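Local coordinates for protein aminopeptidase N (Francisella tularensis subsp. tularensis, PDB 5DLL) that probably removes N-terminal amino acids from intracellular peptides as a zinc-dependent metallopeptidase of the M1 family, at residues K352-V357 with I608-L613; P615-I620 with A789-Y794; D649-V654 with L681-N686; G785-N790 with Y802-D807. One frame throughout, in Å; residues are numbered along the deposited sequence.

Contact 1: residues K352-V357 with I608-L613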
loop_
_atom_site.group_PDB
_atom_site.type_symbol
_atom_site.label_atom_id
_atom_site.label_comp_id
_atom_site.label_asym_id
_atom_site.label_seq_id
_atom_site.Cartn_x
_atom_site.Cartn_y
_atom_site.Cartn_z
ATOM N N LYS A 352 4.628 3.915 -11.978
ATOM C CA LYS A 352 4.583 3.760 -10.531
ATOM C C LYS A 352 4.198 5.077 -9.880
ATOM O O LYS A 352 3.412 5.100 -8.938
ATOM C CB LYS A 352 5.931 3.292 -9.976
ATOM C CG LYS A 352 5.978 3.155 -8.456
ATOM C CD LYS A 352 4.821 2.320 -7.915
ATOM C CE LYS A 352 4.994 2.000 -6.438
ATOM N NZ LYS A 352 3.736 1.475 -5.833
ATOM N N ARG A 353 4.752 6.168 -10.397
ATOM C CA ARG A 353 4.500 7.493 -9.853
ATOM C C ARG A 353 3.076 7.975 -10.125
ATOM O O ARG A 353 2.493 8.675 -9.296
ATOM C CB ARG A 353 5.522 8.498 -10.400
ATOM C CG ARG A 353 5.476 9.874 -9.753
ATOM C CD ARG A 353 5.501 9.795 -8.234
ATOM N NE ARG A 353 5.342 11.107 -7.613
ATOM C CZ ARG A 353 4.897 11.313 -6.374
ATOM N NH1 ARG A 353 4.541 10.292 -5.598
ATOM N NH2 ARG A 353 4.794 12.557 -5.913
ATOM N N ILE A 354 2.512 7.609 -11.274
ATOM C CA ILE A 354 1.098 7.896 -11.545
ATOM C C ILE A 354 0.206 7.123 -10.565
ATOM O O ILE A 354 -0.688 7.703 -9.953
ATOM C CB ILE A 354 0.711 7.589 -13.013
ATOM C CG1 ILE A 354 1.341 8.626 -13.951
ATOM C CG2 ILE A 354 -0.805 7.595 -13.196
ATOM C CD1 ILE A 354 1.390 8.200 -15.403
ATOM N N ASP A 355 0.472 5.827 -10.407
ATOM C CA ASP A 355 -0.296 4.973 -9.489
ATOM C C ASP A 355 -0.298 5.483 -8.048
ATOM O O ASP A 355 -1.318 5.396 -7.366
ATOM C CB ASP A 355 0.238 3.533 -9.505
ATOM C CG ASP A 355 0.012 2.831 -10.839
ATOM O OD1 ASP A 355 -0.779 3.335 -11.669
ATOM O OD2 ASP A 355 0.633 1.768 -11.056
ATOM N N ASP A 356 0.840 6.004 -7.589
ATOM C CA ASP A 356 0.958 6.531 -6.221
ATOM C C ASP A 356 0.219 7.859 -6.059
ATOM O O ASP A 356 -0.350 8.129 -5.002
ATOM C CB ASP A 356 2.429 6.707 -5.817
ATOM C CG ASP A 356 3.199 5.386 -5.771
ATOM O OD1 ASP A 356 2.571 4.311 -5.632
ATOM O OD2 ASP A 356 4.446 5.426 -5.874
ATOM N N VAL A 357 0.235 8.685 -7.103
ATOM C CA VAL A 357 -0.498 9.952 -7.092
ATOM C C VAL A 357 -2.016 9.737 -7.155
ATOM O O VAL A 357 -2.766 10.433 -6.468
ATOM C CB VAL A 357 -0.057 10.875 -8.246
ATOM C CG1 VAL A 357 -0.930 12.127 -8.305
ATOM C CG2 VAL A 357 1.410 11.253 -8.091
ATOM N N ILE A 608 3.015 5.608 -22.216
ATOM C CA ILE A 608 2.119 5.831 -23.351
ATOM C C ILE A 608 0.742 5.208 -23.070
ATOM O O ILE A 608 -0.287 5.859 -23.259
ATOM C CB ILE A 608 2.718 5.272 -24.667
ATOM C CG1 ILE A 608 3.937 6.098 -25.093
ATOM C CG2 ILE A 608 1.690 5.298 -25.789
ATOM C CD1 ILE A 608 4.749 5.492 -26.223
ATOM N N SER A 609 0.736 3.960 -22.597
ATOM C CA SER A 609 -0.504 3.247 -22.268
ATOM C C SER A 609 -1.382 3.985 -21.253
ATOM O O SER A 609 -2.605 3.959 -21.365
ATOM C CB SER A 609 -0.185 1.847 -21.737
ATOM O OG SER A 609 0.829 1.229 -22.507
ATOM N N ASN A 610 -0.758 4.622 -20.261
ATOM C CA ASN A 610 -1.494 5.372 -19.231
ATOM C C ASN A 610 -2.066 6.676 -19.768
ATOM O O ASN A 610 -3.206 7.028 -19.464
ATOM C CB ASN A 610 -0.610 5.675 -18.009
ATOM C CG ASN A 610 -0.879 4.743 -16.842
ATOM O OD1 ASN A 610 -1.115 5.191 -15.720
ATOM N ND2 ASN A 610 -0.855 3.443 -17.103
ATOM N N ALA A 611 -1.265 7.386 -20.558
ATOM C CA ALA A 611 -1.678 8.665 -21.134
ATOM C C ALA A 611 -2.779 8.504 -22.186
ATOM O O ALA A 611 -3.650 9.370 -22.313
ATOM C CB ALA A 611 -0.478 9.383 -21.728
ATOM N N LEU A 612 -2.750 7.395 -22.923
ATOM C CA LEU A 612 -3.714 7.167 -23.999
ATOM C C LEU A 612 -5.032 6.542 -23.527
ATOM O O LEU A 612 -6.021 6.555 -24.265
ATOM C CB LEU A 612 -3.095 6.311 -25.113
ATOM C CG LEU A 612 -1.952 6.913 -25.945
ATOM C CD1 LEU A 612 -1.597 5.966 -27.080
ATOM C CD2 LEU A 612 -2.279 8.287 -26.505
ATOM N N LEU A 613 -5.061 5.997 -22.314
ATOM C CA LEU A 613 -6.304 5.453 -21.773
ATOM C C LEU A 613 -7.115 6.590 -21.156
ATOM O O LEU A 613 -6.648 7.267 -20.239
ATOM C CB LEU A 613 -6.021 4.350 -20.749
ATOM C CG LEU A 613 -7.120 3.301 -20.532
ATOM C CD1 LEU A 613 -7.632 2.723 -21.849
ATOM C CD2 LEU A 613 -6.601 2.189 -19.630
#
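The flat carboxamide of Asn-610 turns its oxygen toward Ile-354. OD1 lies 3.5 Å from CG2 and 3.9 Å from CD1 of Ile-354, so both methyl groups lie against one oxygen. This is a domain interface. Helix 349-369 belongs to the M1 peptidase domain, and helix 605-612 to the helical-repeat domain that follows further along the chain. The two side chains approach from opposite directions and nearly fill the small contact by themselves. No hydrogen bond crosses it. The meeting is van der Waals contact between a carboxamide and a branched aliphatic chain. In Ile-354, chi1 of -71° sets CG2 anti to the backbone N, and the longer branch carries CD1 to within 4.1 Å of Asn-610 CB. Trp-569 of helix 565-581 touches both Ile-354 and Asn-610, so a third helix joins them here.

A second flat group, the Arg-353 guanidinium, lies on the same peptidase helix but away from 608-613. Val-357 CG2 sits 3.9 Å above its plane, over its centre. That group also makes a salt bridge with Glu-398 and a hydrogen bond to the carbonyl of Asp-539. At the margin of the interface, Asp-355 OD1 comes to 4.5 Å from Asn-610 OD1.

Contact 2: residues P615-I620 with A789-Y794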
loop_
_atom_site.group_PDB
_atom_site.type_symbol
_atom_site.label_atom_id
_atom_site.label_comp_id
_atom_site.label_asym_id
_atom_site.label_seq_id
_atom_site.Cartn_x
_atom_site.Cartn_y
_atom_site.Cartn_z
ATOM N N PRO A 615 -9.599 8.672 -18.921
ATOM C CA PRO A 615 -9.958 8.477 -17.510
ATOM C C PRO A 615 -11.278 7.731 -17.341
ATOM O O PRO A 615 -12.267 8.070 -17.999
ATOM C CB PRO A 615 -10.095 9.904 -16.967
ATOM C CG PRO A 615 -9.277 10.752 -17.872
ATOM C CD PRO A 615 -9.208 10.068 -19.207
ATOM N N ILE A 616 -11.285 6.713 -16.484
ATOM C CA ILE A 616 -12.515 5.981 -16.186
ATOM C C ILE A 616 -13.565 6.886 -15.530
ATOM O O ILE A 616 -13.248 7.950 -14.981
ATOM C CB ILE A 616 -12.267 4.716 -15.328
ATOM C CG1 ILE A 616 -11.509 5.053 -14.037
ATOM C CG2 ILE A 616 -11.510 3.672 -16.138
ATOM C CD1 ILE A 616 -11.586 3.963 -12.990
ATOM N N GLU A 617 -14.813 6.439 -15.589
ATOM C CA GLU A 617 -15.964 7.277 -15.262
ATOM C C GLU A 617 -15.972 7.726 -13.798
ATOM O O GLU A 617 -16.346 8.864 -13.494
ATOM C CB GLU A 617 -17.266 6.544 -15.608
ATOM C CG GLU A 617 -17.377 6.125 -17.073
ATOM C CD GLU A 617 -16.937 4.688 -17.326
ATOM O OE1 GLU A 617 -15.794 4.472 -17.787
ATOM O OE2 GLU A 617 -17.735 3.770 -17.052
ATOM N N SER A 618 -15.548 6.836 -12.903
ATOM C CA SER A 618 -15.471 7.144 -11.473
ATOM C C SER A 618 -14.462 8.256 -11.168
ATOM O O SER A 618 -14.653 9.033 -10.231
ATOM C CB SER A 618 -15.134 5.882 -10.670
ATOM O OG SER A 618 -14.056 5.168 -11.250
ATOM N N THR A 619 -13.395 8.328 -11.963
ATOM C CA THR A 619 -12.394 9.383 -11.821
ATOM C C THR A 619 -12.958 10.726 -12.273
ATOM O O THR A 619 -12.807 11.732 -11.579
ATOM C CB THR A 619 -11.123 9.072 -12.633
ATOM O OG1 THR A 619 -10.609 7.791 -12.245
ATOM C CG2 THR A 619 -10.057 10.142 -12.403
ATOM N N ILE A 620 -13.616 10.736 -13.427
ATOM C CA ILE A 620 -14.252 11.955 -13.932
ATOM C C ILE A 620 -15.304 12.471 -12.942
ATOM O O ILE A 620 -15.426 13.681 -12.721
ATOM C CB ILE A 620 -14.897 11.724 -15.317
ATOM C CG1 ILE A 620 -13.815 11.427 -16.363
ATOM C CG2 ILE A 620 -15.716 12.939 -15.745
ATOM C CD1 ILE A 620 -14.337 10.760 -17.616
ATOM N N ALA A 789 -17.864 -1.940 -8.621
ATOM C CA ALA A 789 -16.893 -1.118 -9.360
ATOM C C ALA A 789 -17.210 -0.996 -10.859
ATOM O O ALA A 789 -16.544 -0.243 -11.567
ATOM C CB ALA A 789 -15.489 -1.672 -9.171
ATOM N N ASN A 790 -18.205 -1.748 -11.334
ATOM C CA ASN A 790 -18.725 -1.623 -12.697
ATOM C C ASN A 790 -19.667 -0.423 -12.753
ATOM O O ASN A 790 -20.856 -0.546 -12.458
ATOM C CB ASN A 790 -19.459 -2.917 -13.099
ATOM C CG ASN A 790 -20.030 -2.874 -14.511
ATOM O OD1 ASN A 790 -20.293 -1.809 -15.067
ATOM N ND2 ASN A 790 -20.245 -4.049 -15.090
ATOM N N PHE A 791 -19.126 0.725 -13.151
ATOM C CA PHE A 791 -19.798 2.021 -12.994
ATOM C C PHE A 791 -21.190 2.108 -13.631
ATOM O O PHE A 791 -22.173 2.312 -12.927
ATOM C CB PHE A 791 -18.908 3.143 -13.531
ATOM C CG PHE A 791 -19.323 4.515 -13.086
ATOM C CD1 PHE A 791 -19.034 4.956 -11.798
ATOM C CD2 PHE A 791 -19.985 5.374 -13.954
ATOM C CE1 PHE A 791 -19.409 6.226 -11.380
ATOM C CE2 PHE A 791 -20.356 6.646 -13.546
ATOM C CZ PHE A 791 -20.070 7.072 -12.256
ATOM N N LEU A 792 -21.270 1.949 -14.950
ATOM C CA LEU A 792 -22.539 2.088 -15.676
ATOM C C LEU A 792 -23.653 1.169 -15.151
ATOM O O LEU A 792 -24.796 1.606 -14.970
ATOM C CB LEU A 792 -22.318 1.830 -17.173
ATOM C CG LEU A 792 -23.550 1.739 -18.085
ATOM C CD1 LEU A 792 -24.475 2.942 -17.925
ATOM C CD2 LEU A 792 -23.110 1.579 -19.535
ATOM N N GLN A 793 -23.307 -0.093 -14.899
ATOM C CA GLN A 793 -24.292 -1.136 -14.591
ATOM C C GLN A 793 -24.746 -1.167 -13.127
ATOM O O GLN A 793 -25.919 -1.437 -12.841
ATOM C CB GLN A 793 -23.740 -2.507 -15.002
ATOM C CG GLN A 793 -23.456 -2.631 -16.494
ATOM C CD GLN A 793 -24.693 -2.400 -17.344
ATOM O OE1 GLN A 793 -25.790 -2.836 -16.994
ATOM N NE2 GLN A 793 -24.524 -1.714 -18.465
ATOM N N TYR A 794 -23.822 -0.904 -12.206
ATOM C CA TYR A 794 -24.165 -0.793 -10.792
ATOM C C TYR A 794 -25.006 0.458 -10.534
ATOM O O TYR A 794 -25.943 0.420 -9.744
ATOM C CB TYR A 794 -22.903 -0.769 -9.918
ATOM C CG TYR A 794 -23.194 -0.450 -8.468
ATOM C CD1 TYR A 794 -23.869 -1.361 -7.663
ATOM C CD2 TYR A 794 -22.811 0.765 -7.906
ATOM C CE1 TYR A 794 -24.149 -1.078 -6.340
ATOM C CE2 TYR A 794 -23.085 1.056 -6.581
ATOM C CZ TYR A 794 -23.755 0.132 -5.802
ATOM O OH TYR A 794 -24.045 0.408 -4.486
#
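Glu-617 and Ser-618 meet Phe-791 in a surface contact between the first turns of two short helices, 617-621 and 791-794. The ring of Phe-791 carries most of it. Both partners lie over the same face. Glu-617 CB stands 3.4 Å from Phe-791 CD2, and the backbone N of Ser-618 is 4.1 Å above the ring plane, offset toward the rim. Ser-618 CA lies 4.0 Å from Phe-791 CE1. The ring therefore rests on the opening turn of helix 617-621, just after the N-cap residue Ile-616. Phe-791 extends away from its own backbone N (chi1 -164°), which carries the ring onto that turn.

There are 168 residues between the two segments, and both belong to the C-terminal domain of ARM-type helical repeats. The contact thus joins an early and a late part of one run of helices. Helix 629-646 adjoins the same place, with Val-629 and Val-633 touching Phe-791.

Glu-617 is bent at chi2 (96°), and this brings its carboxylate back alongside the stem of the phenylalanine. OE2 lies 3.8 Å from Phe-791 CB, and the carboxylate plane is almost perpendicular to the ring. The acid thus comes near the N-terminal end of helix 791-794, whose partial positive charge may favour its ionised form. Arg-636 makes a long, weak ion pair with the other carboxylate oxygen. Helix 791-794 is capped by Asn-790, whose OD1 accepts a weak hydrogen bond from Gln-793 N at 3.5 Å.

Contact 3: residues D649-V654 with L681-N686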
loop_
_atom_site.group_PDB
_atom_site.type_symbol
_atom_site.label_atom_id
_atom_site.label_comp_id
_atom_site.label_asym_id
_atom_site.label_seq_id
_atom_site.Cartn_x
_atom_site.Cartn_y
_atom_site.Cartn_z
ATOM N N ASP A 649 -6.580 2.834 -37.992
ATOM C CA ASP A 649 -5.397 2.268 -38.647
ATOM C C ASP A 649 -4.181 2.303 -37.727
ATOM O O ASP A 649 -3.352 1.389 -37.751
ATOM C CB ASP A 649 -5.072 3.022 -39.945
ATOM C CG ASP A 649 -6.130 2.831 -41.027
ATOM O OD1 ASP A 649 -6.875 1.827 -40.992
ATOM O OD2 ASP A 649 -6.212 3.694 -41.924
ATOM N N ASP A 650 -4.085 3.361 -36.922
ATOM C CA ASP A 650 -2.967 3.539 -35.991
ATOM C C ASP A 650 -3.006 2.507 -34.865
ATOM O O ASP A 650 -1.975 1.927 -34.519
ATOM C CB ASP A 650 -2.974 4.947 -35.378
ATOM C CG ASP A 650 -2.975 6.052 -36.423
ATOM O OD1 ASP A 650 -3.863 6.039 -37.305
ATOM O OD2 ASP A 650 -2.097 6.942 -36.347
ATOM N N TRP A 651 -4.194 2.292 -34.294
ATOM C CA TRP A 651 -4.377 1.294 -33.233
ATOM C C TRP A 651 -3.963 -0.089 -33.729
ATOM O O TRP A 651 -3.290 -0.833 -33.021
ATOM C CB TRP A 651 -5.839 1.248 -32.742
ATOM C CG TRP A 651 -6.356 2.546 -32.182
ATOM C CD1 TRP A 651 -7.437 3.260 -32.624
ATOM C CD2 TRP A 651 -5.813 3.284 -31.088
ATOM N NE1 TRP A 651 -7.598 4.398 -31.872
ATOM C CE2 TRP A 651 -6.613 4.440 -30.922
ATOM C CE3 TRP A 651 -4.730 3.082 -30.226
ATOM C CZ2 TRP A 651 -6.362 5.386 -29.929
ATOM C CZ3 TRP A 651 -4.480 4.023 -29.241
ATOM C CH2 TRP A 651 -5.290 5.160 -29.102
ATOM N N LEU A 652 -4.378 -0.417 -34.952
ATOM C CA LEU A 652 -4.038 -1.689 -35.591
ATOM C C LEU A 652 -2.534 -1.839 -35.829
ATOM O O LEU A 652 -1.968 -2.911 -35.602
ATOM C CB LEU A 652 -4.785 -1.822 -36.923
ATOM C CG LEU A 652 -4.445 -3.030 -37.801
ATOM C CD1 LEU A 652 -4.644 -4.336 -37.047
ATOM C CD2 LEU A 652 -5.285 -3.010 -39.067
ATOM N N ALA A 653 -1.900 -0.766 -36.298
ATOM C CA ALA A 653 -0.467 -0.780 -36.613
ATOM C C ALA A 653 0.378 -1.004 -35.361
ATOM O O ALA A 653 1.216 -1.913 -35.309
ATOM C CB ALA A 653 -0.064 0.523 -37.292
ATOM N N VAL A 654 0.135 -0.177 -34.350
ATOM C CA VAL A 654 0.863 -0.267 -33.090
ATOM C C VAL A 654 0.555 -1.580 -32.362
ATOM O O VAL A 654 1.421 -2.122 -31.682
ATOM C CB VAL A 654 0.574 0.941 -32.175
ATOM C CG1 VAL A 654 1.289 0.789 -30.840
ATOM C CG2 VAL A 654 1.012 2.237 -32.847
ATOM N N LEU A 681 -5.835 -2.728 -28.339
ATOM C CA LEU A 681 -6.914 -3.696 -28.552
ATOM C C LEU A 681 -8.266 -3.252 -27.977
ATOM O O LEU A 681 -9.310 -3.654 -28.494
ATOM C CB LEU A 681 -6.524 -5.068 -27.979
ATOM C CG LEU A 681 -7.508 -6.225 -28.214
ATOM C CD1 LEU A 681 -7.798 -6.419 -29.697
ATOM C CD2 LEU A 681 -6.977 -7.507 -27.594
ATOM N N SER A 682 -8.252 -2.436 -26.921
ATOM C CA SER A 682 -9.496 -1.917 -26.337
ATOM C C SER A 682 -10.129 -0.882 -27.258
ATOM O O SER A 682 -11.350 -0.836 -27.387
ATOM C CB SER A 682 -9.276 -1.328 -24.929
ATOM O OG SER A 682 -8.907 0.045 -24.961
ATOM N N TYR A 683 -9.298 -0.064 -27.901
ATOM C CA TYR A 683 -9.794 0.915 -28.869
ATOM C C TYR A 683 -10.315 0.263 -30.152
ATOM O O TYR A 683 -11.193 0.813 -30.811
ATOM C CB TYR A 683 -8.717 1.940 -29.206
ATOM C CG TYR A 683 -8.611 3.052 -28.196
ATOM C CD1 TYR A 683 -9.487 4.135 -28.233
ATOM C CD2 TYR A 683 -7.634 3.027 -27.204
ATOM C CE1 TYR A 683 -9.391 5.163 -27.309
ATOM C CE2 TYR A 683 -7.528 4.048 -26.278
ATOM C CZ TYR A 683 -8.408 5.114 -26.334
ATOM O OH TYR A 683 -8.307 6.129 -25.410
ATOM N N LEU A 684 -9.777 -0.903 -30.504
ATOM C CA LEU A 684 -10.286 -1.659 -31.650
ATOM C C LEU A 684 -11.690 -2.237 -31.389
ATOM O O LEU A 684 -12.469 -2.446 -32.331
ATOM C CB LEU A 684 -9.302 -2.772 -32.038
ATOM C CG LEU A 684 -7.919 -2.316 -32.532
ATOM C CD1 LEU A 684 -6.991 -3.513 -32.716
ATOM C CD2 LEU A 684 -8.010 -1.499 -33.820
ATOM N N MET A 685 -12.005 -2.482 -30.115
ATOM C CA MET A 685 -13.328 -2.981 -29.707
ATOM C C MET A 685 -14.341 -1.859 -29.491
ATOM O O MET A 685 -15.530 -2.038 -29.744
ATOM C CB MET A 685 -13.213 -3.812 -28.434
ATOM C CG MET A 685 -12.464 -5.117 -28.627
ATOM S SD MET A 685 -13.361 -6.286 -29.667
ATOM C CE MET A 685 -12.510 -7.790 -29.208
ATOM N N ASN A 686 -13.868 -0.706 -29.030
ATOM C CA ASN A 686 -14.718 0.479 -28.930
ATOM C C ASN A 686 -14.967 1.174 -30.281
ATOM O O ASN A 686 -15.583 2.238 -30.327
ATOM C CB ASN A 686 -14.126 1.467 -27.925
ATOM C CG ASN A 686 -14.122 0.921 -26.516
ATOM O OD1 ASN A 686 -13.066 0.678 -25.932
ATOM N ND2 ASN A 686 -15.309 0.711 -25.962
#
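Trp-651 and Tyr-683 form an offset stack. The six-membered part of the indole and the phenol ring have centroids 4.1 Å apart, and their planes differ by only 2°. Trp-651 CZ2 sits 3.6 Å above the tyrosine plane, over its centre. A CH-pi contact extends the stack along the indole. The CB of Tyr-683 lies 3.6 Å from the centroid of the five-membered ring of Trp-651, close to the ring normal. Both indole rings are thus covered on one face by a single residue. A chi1 of -59° in Trp-651 swings the indole toward helix 668-685, where it lies flat on Tyr-683.

The rings lie between two consecutive helices, 648-658 and 668-685. These form a helical hairpin in the ARM-like C-terminal domain. Their short segments run roughly antiparallel, at 144°, with axes 9.1 Å apart.

The aliphatic contact comes from Leu-684. Its CD2 is 3.7 Å from Trp-651 CB, and also lies near the backbone N of Leu-652. Leu-696 of helix 691-703 touches both Leu-652 and Leu-684.

Hydrogen bonding involves partners outside the pair of segments. Trp-651 NE1 bonds to the carbonyl of Leu-643, and Tyr-683 OH to the carbonyl of Leu-612. Both polar ends of the stacked, buried pair are satisfied in this way, and the two bonds should help to hold the rings in place.

Contact 4: residues G785-N790 with Y802-D807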
loop_
_atom_site.group_PDB
_atom_site.type_symbol
_atom_site.label_atom_id
_atom_site.label_comp_id
_atom_site.label_asym_id
_atom_site.label_seq_id
_atom_site.Cartn_x
_atom_site.Cartn_y
_atom_site.Cartn_z
ATOM N N GLY A 785 -17.908 -7.044 -5.113
ATOM C CA GLY A 785 -17.070 -5.842 -5.156
ATOM C C GLY A 785 -16.700 -5.450 -6.575
ATOM O O GLY A 785 -16.554 -4.268 -6.881
ATOM N N GLY A 786 -16.545 -6.451 -7.439
ATOM C CA GLY A 786 -16.326 -6.231 -8.863
ATOM C C GLY A 786 -17.527 -5.632 -9.571
ATOM O O GLY A 786 -17.365 -4.843 -10.497
ATOM N N PHE A 787 -18.733 -6.006 -9.148
ATOM C CA PHE A 787 -19.949 -5.425 -9.715
ATOM C C PHE A 787 -20.177 -4.007 -9.203
ATOM O O PHE A 787 -20.662 -3.150 -9.939
ATOM C CB PHE A 787 -21.178 -6.284 -9.422
ATOM C CG PHE A 787 -22.441 -5.730 -10.019
ATOM C CD1 PHE A 787 -22.661 -5.800 -11.388
ATOM C CD2 PHE A 787 -23.392 -5.109 -9.221
ATOM C CE1 PHE A 787 -23.813 -5.275 -11.952
ATOM C CE2 PHE A 787 -24.546 -4.584 -9.777
ATOM C CZ PHE A 787 -24.757 -4.666 -11.144
ATOM N N GLY A 788 -19.824 -3.761 -7.945
ATOM C CA GLY A 788 -19.894 -2.418 -7.371
ATOM C C GLY A 788 -18.941 -1.428 -8.023
ATOM O O GLY A 788 -19.178 -0.221 -7.976
ATOM N N ALA A 789 -17.864 -1.940 -8.621
ATOM C CA ALA A 789 -16.893 -1.118 -9.360
ATOM C C ALA A 789 -17.210 -0.996 -10.859
ATOM O O ALA A 789 -16.544 -0.243 -11.567
ATOM C CB ALA A 789 -15.489 -1.672 -9.171
ATOM N N ASN A 790 -18.205 -1.748 -11.334
ATOM C CA ASN A 790 -18.725 -1.623 -12.697
ATOM C C ASN A 790 -19.667 -0.423 -12.753
ATOM O O ASN A 790 -20.856 -0.546 -12.458
ATOM C CB ASN A 790 -19.459 -2.917 -13.099
ATOM C CG ASN A 790 -20.030 -2.874 -14.511
ATOM O OD1 ASN A 790 -20.293 -1.809 -15.067
ATOM N ND2 ASN A 790 -20.245 -4.049 -15.090
ATOM N N TYR A 802 -28.603 -1.284 -6.961
ATOM C CA TYR A 802 -28.664 -0.922 -5.544
ATOM C C TYR A 802 -29.474 -1.947 -4.769
ATOM O O TYR A 802 -29.137 -2.272 -3.636
ATOM C CB TYR A 802 -29.258 0.480 -5.353
ATOM C CG TYR A 802 -28.544 1.547 -6.149
ATOM C CD1 TYR A 802 -27.170 1.716 -6.037
ATOM C CD2 TYR A 802 -29.237 2.378 -7.022
ATOM C CE1 TYR A 802 -26.504 2.676 -6.775
ATOM C CE2 TYR A 802 -28.580 3.349 -7.760
ATOM C CZ TYR A 802 -27.214 3.492 -7.631
ATOM O OH TYR A 802 -26.550 4.449 -8.356
ATOM N N ALA A 803 -30.538 -2.456 -5.385
ATOM C CA ALA A 803 -31.392 -3.464 -4.758
ATOM C C ALA A 803 -30.680 -4.813 -4.641
ATOM O O ALA A 803 -30.800 -5.498 -3.625
ATOM C CB ALA A 803 -32.693 -3.615 -5.534
ATOM N N PHE A 804 -29.945 -5.193 -5.677
ATOM C CA PHE A 804 -29.110 -6.389 -5.617
ATOM C C PHE A 804 -28.030 -6.268 -4.538
ATOM O O PHE A 804 -27.657 -7.268 -3.919
ATOM C CB PHE A 804 -28.464 -6.675 -6.978
ATOM C CG PHE A 804 -27.383 -7.719 -6.928
ATOM C CD1 PHE A 804 -27.704 -9.064 -6.798
ATOM C CD2 PHE A 804 -26.041 -7.357 -7.000
ATOM C CE1 PHE A 804 -26.711 -10.030 -6.745
ATOM C CE2 PHE A 804 -25.043 -8.318 -6.951
ATOM C CZ PHE A 804 -25.378 -9.656 -6.823
ATOM N N MET A 805 -27.534 -5.053 -4.316
ATOM C CA MET A 805 -26.518 -4.819 -3.295
ATOM C C MET A 805 -27.079 -4.928 -1.870
ATOM O O MET A 805 -26.423 -5.493 -0.994
ATOM C CB MET A 805 -25.836 -3.463 -3.507
ATOM C CG MET A 805 -24.532 -3.281 -2.730
ATOM S SD MET A 805 -23.247 -4.518 -3.054
ATOM C CE MET A 805 -22.707 -4.074 -4.702
ATOM N N ALA A 806 -28.281 -4.399 -1.634
ATOM C CA ALA A 806 -28.940 -4.524 -0.320
ATOM C C ALA A 806 -29.224 -5.988 0.028
ATOM O O ALA A 806 -29.023 -6.413 1.171
ATOM C CB ALA A 806 -30.231 -3.715 -0.278
ATOM N N ASP A 807 -29.690 -6.746 -0.964
ATOM C CA ASP A 807 -29.994 -8.163 -0.790
ATOM C C ASP A 807 -28.747 -8.943 -0.407
ATOM O O ASP A 807 -28.742 -9.674 0.580
ATOM C CB ASP A 807 -30.581 -8.755 -2.077
ATOM C CG ASP A 807 -31.946 -8.181 -2.426
ATOM O OD1 ASP A 807 -32.589 -7.540 -1.565
ATOM O OD2 ASP A 807 -32.376 -8.379 -3.580
#
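Phe-804 meets Phe-787 in an offset edge-to-face pair. The edge of Phe-804 points toward the face of Phe-787, with the planes at 88° and the centroids 5.8 Å apart. The closest atoms are the two CD2 carbons, 4.1 Å from each other. Both side chains are directed into the gap between their helices. Leu-760 of helix 759-767 touches both rings, while Val-763 and Lys-764 pack on Phe-804.

Helices 777-788 and 800-815 are separated in sequence by the short helix 791-794. The three follow one another in the ARM-like C-terminal domain, and this buried contact joins the outer two. Tyr-794 of the short helix touches both Phe-787 and Met-805.

Met-805 is the next residue along. Its chi2 (57°) and chi3 (72°) bend the thioether chain and bring the terminal methyl to Gly-788, where CE lies 4.2 Å from Gly-788 CA. Because Gly-788 has no side chain, the methyl packs directly on its backbone. Leu-827 and Asn-826 also touch Met-805.

From the N terminus, contact 1 closes first. Its loop runs from the peptidase domain through the Ig-like region to the early helices of the C-terminal domain. Contact 2 opens just after it, at 615-620, and returns at 789-794, enclosing 168 residues that contain no strands. Contact 3 is a short hairpin nested inside that loop. Contact 4 begins where contact 2 ends, shares Ala-789 and Asn-790 with it, and closes the shortest loop. Contacts 1 and 3 touch, with Leu-612 CD1 packed 4.1 Å from Trp-651 CZ3. Contacts 2 and 4 meet around Tyr-794. Contact 1 joins two domains; the other three lie within the helical domain.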